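Local atomic coordinates of exported gluconolactonase (Xanthomonas campestris pv. campestris, PDB entry 3DR2), a protein that hydrolyses gluconolactone as a calcium-binding six-bladed beta-propeller lactonase of the SMP-30/gluconolactonase family, and forms a dimer. Residues F151-P156 against A162-A167; G259-D264 against L270-T275. All coordinates share one frame; numbering follows the deposited sequence.

Contact 1: F151-P156 against A162-A167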
loop_
_atom_site.group_PDB
_atom_site.type_symbol
_atom_site.label_atom_id
_atom_site.label_comp_id
_atom_site.label_asym_id
_atom_site.label_seq_id
_atom_site.Cartn_x
_atom_site.Cartn_y
_atom_site.Cartn_z
ATOM N N PHE A 151 -5.638 13.190 -9.538
ATOM C CA PHE A 151 -5.163 12.588 -8.293
ATOM C C PHE A 151 -4.040 11.574 -8.494
ATOM O O PHE A 151 -3.074 11.549 -7.724
ATOM C CB PHE A 151 -6.330 11.939 -7.544
ATOM C CG PHE A 151 -7.311 12.930 -6.983
ATOM C CD1 PHE A 151 -6.905 13.869 -6.038
ATOM C CD2 PHE A 151 -8.638 12.933 -7.402
ATOM C CE1 PHE A 151 -7.809 14.796 -5.522
ATOM C CE2 PHE A 151 -9.546 13.857 -6.891
ATOM C CZ PHE A 151 -9.131 14.789 -5.950
ATOM N N GLY A 152 -4.158 10.750 -9.530
ATOM C CA GLY A 152 -3.143 9.746 -9.805
ATOM C C GLY A 152 -1.807 10.289 -10.292
ATOM O O GLY A 152 -0.847 9.536 -10.442
ATOM N N LEU A 153 -1.742 11.596 -10.533
ATOM C CA LEU A 153 -0.513 12.224 -11.016
ATOM C C LEU A 153 0.216 13.037 -9.952
ATOM O O LEU A 153 1.281 13.598 -10.223
ATOM C CB LEU A 153 -0.823 13.161 -12.185
ATOM C CG LEU A 153 -1.489 12.561 -13.418
ATOM C CD1 LEU A 153 -1.779 13.672 -14.431
ATOM C CD2 LEU A 153 -0.577 11.508 -14.016
ATOM N N ARG A 154 -0.339 13.099 -8.748
ATOM C CA ARG A 154 0.273 13.907 -7.706
ATOM C C ARG A 154 0.393 13.229 -6.346
ATOM O O ARG A 154 0.387 13.893 -5.309
ATOM C CB ARG A 154 -0.504 15.222 -7.597
ATOM C CG ARG A 154 -0.399 16.068 -8.880
ATOM C CD ARG A 154 -1.537 17.075 -9.050
ATOM N NE ARG A 154 -1.379 17.857 -10.282
ATOM C CZ ARG A 154 -2.291 18.697 -10.769
ATOM N NH1 ARG A 154 -3.442 18.876 -10.136
ATOM N NH2 ARG A 154 -2.053 19.365 -11.892
ATOM N N LYS A 155 0.504 11.905 -6.359
ATOM C CA LYS A 155 0.641 11.124 -5.136
ATOM C C LYS A 155 1.298 9.797 -5.496
ATOM O O LYS A 155 0.675 8.927 -6.109
ATOM C CB LYS A 155 -0.728 10.880 -4.490
ATOM C CG LYS A 155 -0.650 10.184 -3.134
ATOM C CD LYS A 155 -1.976 10.246 -2.378
ATOM C CE LYS A 155 -2.296 11.665 -1.914
ATOM N NZ LYS A 155 -3.584 11.733 -1.161
ATOM N N PRO A 156 2.580 9.633 -5.131
ATOM C CA PRO A 156 3.368 8.427 -5.400
ATOM C C PRO A 156 2.699 7.128 -4.967
ATOM O O PRO A 156 2.803 6.110 -5.649
ATOM C CB PRO A 156 4.664 8.686 -4.635
ATOM C CG PRO A 156 4.807 10.157 -4.719
ATOM C CD PRO A 156 3.402 10.645 -4.445
ATOM N N ALA A 162 3.529 13.028 -12.448
ATOM C CA ALA A 162 3.758 13.572 -13.781
ATOM C C ALA A 162 2.911 14.811 -13.989
ATOM O O ALA A 162 1.904 15.013 -13.307
ATOM C CB ALA A 162 3.415 12.532 -14.846
ATOM N N ASP A 163 3.339 15.655 -14.924
ATOM C CA ASP A 163 2.588 16.852 -15.257
ATOM C C ASP A 163 1.539 16.383 -16.246
ATOM O O ASP A 163 1.851 15.653 -17.187
ATOM C CB ASP A 163 3.488 17.904 -15.914
ATOM C CG ASP A 163 4.438 18.556 -14.930
ATOM O OD1 ASP A 163 3.957 19.132 -13.930
ATOM O OD2 ASP A 163 5.666 18.497 -15.159
ATOM N N PRO A 164 0.277 16.777 -16.039
ATOM C CA PRO A 164 -0.800 16.371 -16.941
ATOM C C PRO A 164 -0.582 16.874 -18.362
ATOM O O PRO A 164 0.044 17.913 -18.566
ATOM C CB PRO A 164 -2.040 16.978 -16.287
ATOM C CG PRO A 164 -1.505 18.198 -15.622
ATOM C CD PRO A 164 -0.224 17.693 -15.001
ATOM N N GLU A 165 -1.086 16.124 -19.337
ATOM C CA GLU A 165 -0.962 16.501 -20.743
ATOM C C GLU A 165 -2.228 17.231 -21.179
ATOM O O GLU A 165 -2.237 17.935 -22.189
ATOM C CB GLU A 165 -0.759 15.260 -21.616
ATOM C CG GLU A 165 0.493 14.466 -21.295
ATOM C CD GLU A 165 0.747 13.336 -22.285
ATOM O OE1 GLU A 165 1.643 12.510 -22.022
ATOM O OE2 GLU A 165 0.059 13.276 -23.328
ATOM N N LEU A 166 -3.302 17.050 -20.414
ATOM C CA LEU A 166 -4.573 17.698 -20.707
ATOM C C LEU A 166 -4.735 18.903 -19.787
ATOM O O LEU A 166 -4.298 18.873 -18.638
ATOM C CB LEU A 166 -5.729 16.716 -20.491
ATOM C CG LEU A 166 -5.685 15.424 -21.317
ATOM C CD1 LEU A 166 -6.887 14.552 -20.986
ATOM C CD2 LEU A 166 -5.666 15.757 -22.797
ATOM N N ALA A 167 -5.361 19.963 -20.297
ATOM C CA ALA A 167 -5.571 21.177 -19.517
ATOM C C ALA A 167 -6.988 21.228 -18.959
ATOM O O ALA A 167 -7.571 22.302 -18.792
ATOM C CB ALA A 167 -5.308 22.405 -20.387
HETATM O O HOH W 1 1.059 17.252 -11.707
#
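The guanidinium group of R154 meets P164 obliquely, with NH2 3.9 Å from the ring's CG, while a water lies at the guanidinium edge and in its plane. The two side chains run at about a right angle to each other. Both belong to the long loop that joins strands 144-147 and 169-174, neighbouring strands within one blade of the beta-propeller; the contact closes this loop on itself just after a short 3-10 segment, by one backbone bond, one water and a few apolar atoms. The edge water accepts a bond from R154 NE and donates one to A162 O, linking side chain to backbone. An extended chain from CG to NE carries the arginine head out to this position. Just before it in the chain, L153 is buried. With CG anti to the carbonyl carbon (chi1 -59°), its two methyls meet different residues: CD2 lies 4.2 Å from A162 CB, and CD1 packs on P164. R107 touches L153 and N131 touches P164, which ties both sides to neighbouring loops, while P156 O bonds to R68 of the second subunit. Directly between the backbones, A162 N donates to L153 O at 3.2 Å, its N-H pointing to the oxygen at 156°.

Contact 2: G259-D264 against L270-T275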
loop_
_atom_site.group_PDB
_atom_site.type_symbol
_atom_site.label_atom_id
_atom_site.label_comp_id
_atom_site.label_asym_id
_atom_site.label_seq_id
_atom_site.Cartn_x
_atom_site.Cartn_y
_atom_site.Cartn_z
ATOM N N GLY A 259 -19.239 8.841 7.078
ATOM C CA GLY A 259 -20.101 7.725 6.727
ATOM C C GLY A 259 -20.850 8.013 5.446
ATOM O O GLY A 259 -20.395 8.818 4.639
ATOM N N VAL A 260 -21.996 7.366 5.255
ATOM C CA VAL A 260 -22.788 7.580 4.046
ATOM C C VAL A 260 -24.000 8.480 4.291
ATOM O O VAL A 260 -24.742 8.298 5.257
ATOM C CB VAL A 260 -23.268 6.234 3.447
ATOM C CG1 VAL A 260 -24.324 6.478 2.369
ATOM C CG2 VAL A 260 -22.081 5.488 2.851
ATOM N N CYS A 261 -24.179 9.459 3.409
ATOM C CA CYS A 261 -25.298 10.395 3.492
ATOM C C CYS A 261 -26.302 9.999 2.427
ATOM O O CYS A 261 -25.921 9.625 1.318
ATOM C CB CYS A 261 -24.831 11.834 3.229
ATOM S SG CYS A 261 -23.634 12.493 4.404
ATOM N N VAL A 262 -27.586 10.075 2.760
ATOM C CA VAL A 262 -28.630 9.722 1.815
ATOM C C VAL A 262 -29.478 10.953 1.501
ATOM O O VAL A 262 -29.992 11.611 2.409
ATOM C CB VAL A 262 -29.535 8.605 2.379
ATOM C CG1 VAL A 262 -30.476 8.105 1.299
ATOM C CG2 VAL A 262 -28.677 7.462 2.909
ATOM N N PHE A 263 -29.598 11.266 0.214
ATOM C CA PHE A 263 -30.381 12.409 -0.248
ATOM C C PHE A 263 -31.491 11.922 -1.168
ATOM O O PHE A 263 -31.329 10.910 -1.847
ATOM C CB PHE A 263 -29.520 13.374 -1.064
ATOM C CG PHE A 263 -28.289 13.856 -0.362
ATOM C CD1 PHE A 263 -27.113 13.117 -0.404
ATOM C CD2 PHE A 263 -28.294 15.071 0.319
ATOM C CE1 PHE A 263 -25.953 13.583 0.220
ATOM C CE2 PHE A 263 -27.145 15.545 0.945
ATOM C CZ PHE A 263 -25.973 14.801 0.895
ATOM N N ASP A 264 -32.616 12.634 -1.195
ATOM C CA ASP A 264 -33.693 12.260 -2.097
ATOM C C ASP A 264 -33.369 12.965 -3.411
ATOM O O ASP A 264 -32.395 13.712 -3.478
ATOM C CB ASP A 264 -35.074 12.671 -1.536
ATOM C CG ASP A 264 -35.277 14.181 -1.448
ATOM O OD1 ASP A 264 -36.242 14.598 -0.767
ATOM O OD2 ASP A 264 -34.507 14.950 -2.057
ATOM N N LEU A 270 -31.740 12.910 3.881
ATOM C CA LEU A 270 -32.694 12.025 4.539
ATOM C C LEU A 270 -32.147 11.358 5.797
ATOM O O LEU A 270 -32.912 10.981 6.686
ATOM C CB LEU A 270 -33.159 10.949 3.551
ATOM C CG LEU A 270 -33.725 11.476 2.228
ATOM C CD1 LEU A 270 -34.200 10.320 1.354
ATOM C CD2 LEU A 270 -34.872 12.433 2.519
ATOM N N GLY A 271 -30.830 11.209 5.872
ATOM C CA GLY A 271 -30.238 10.579 7.036
ATOM C C GLY A 271 -28.767 10.291 6.827
ATOM O O GLY A 271 -28.231 10.519 5.744
ATOM N N HIS A 272 -28.125 9.763 7.860
ATOM C CA HIS A 272 -26.700 9.465 7.809
ATOM C C HIS A 272 -26.395 8.082 8.384
ATOM O O HIS A 272 -26.974 7.674 9.397
ATOM C CB HIS A 272 -25.955 10.558 8.584
ATOM C CG HIS A 272 -24.471 10.385 8.628
ATOM N ND1 HIS A 272 -23.822 9.802 9.694
ATOM C CD2 HIS A 272 -23.503 10.749 7.752
ATOM C CE1 HIS A 272 -22.518 9.816 9.476
ATOM N NE2 HIS A 272 -22.298 10.386 8.304
ATOM N N ILE A 273 -25.496 7.362 7.718
ATOM C CA ILE A 273 -25.084 6.031 8.155
ATOM C C ILE A 273 -23.623 6.115 8.588
ATOM O O ILE A 273 -22.712 6.094 7.754
ATOM C CB ILE A 273 -25.223 4.994 7.012
ATOM C CG1 ILE A 273 -26.696 4.852 6.624
ATOM C CG2 ILE A 273 -24.647 3.645 7.452
ATOM C CD1 ILE A 273 -26.942 4.049 5.361
ATOM N N PRO A 274 -23.376 6.231 9.901
ATOM C CA PRO A 274 -21.999 6.321 10.389
ATOM C C PRO A 274 -21.148 5.117 10.016
ATOM O O PRO A 274 -21.642 3.992 9.941
ATOM C CB PRO A 274 -22.175 6.437 11.903
ATOM C CG PRO A 274 -23.499 7.113 12.039
ATOM C CD PRO A 274 -24.332 6.391 11.011
ATOM N N THR A 275 -19.867 5.373 9.774
ATOM C CA THR A 275 -18.909 4.325 9.456
ATOM C C THR A 275 -17.695 4.599 10.345
ATOM O O THR A 275 -17.375 5.755 10.622
ATOM C CB THR A 275 -18.499 4.359 7.978
ATOM O OG1 THR A 275 -17.554 3.317 7.729
ATOM C CG2 THR A 275 -17.878 5.684 7.628
#
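V260 and I273 form a reciprocal backbone pair: V260 N donates to I273 O, and I273 N returns a 2.7 Å bond to V260 O. Further along, V262 N bonds to G271 O, whereas V262 O takes L270 N at 2.6 Å. L270 and G271 thus both face V262, a classic beta bulge. Side chains follow this register. On the face of C261 and H272, the sulfur sits at the imidazole edge, in the ring plane, with C261 SG 3.8 Å from H272 CD2. With CG anti to the backbone N (chi1 180°), the ring reaches across toward G259. On the face of V260 and I273 the two CB atoms stand 4.3 Å apart. At the far end L270 crosses D264 at about a right angle, its CD1 3.8 Å from D264 CB; at the other, G259 CA approaches I273 O at 3.2 Å. Outside the pair, H272 NE2 has a weak hydrogen bond with T258 OG1, D264 OD2 is held by Q268 N in the turn, and W253 packs on both V260 and I273. Strands 252-254 and 22-23 flank the two strands on either side, so this antiparallel beta hairpin is the middle of a blade of the six-bladed propeller.

How the contacts relate
Contact 1 closes a loop between two strands of one blade, and contact 2 is a hairpin inside another. They follow one another along the chain and do not touch, with centres 32 Å apart and nearest atoms about 17 Å apart. Each stands back from a bound calcium ion: the side chain of L153 is about 10 Å from one, that of V260 about 12 Å. In segment 151-156, F151 packs on N134, one of the residues of the calcium site with E48, N191 and D242. Segment 151-156 also reaches the second subunit, through P156; contact 2 meets no other chain and is buried within its own subunit.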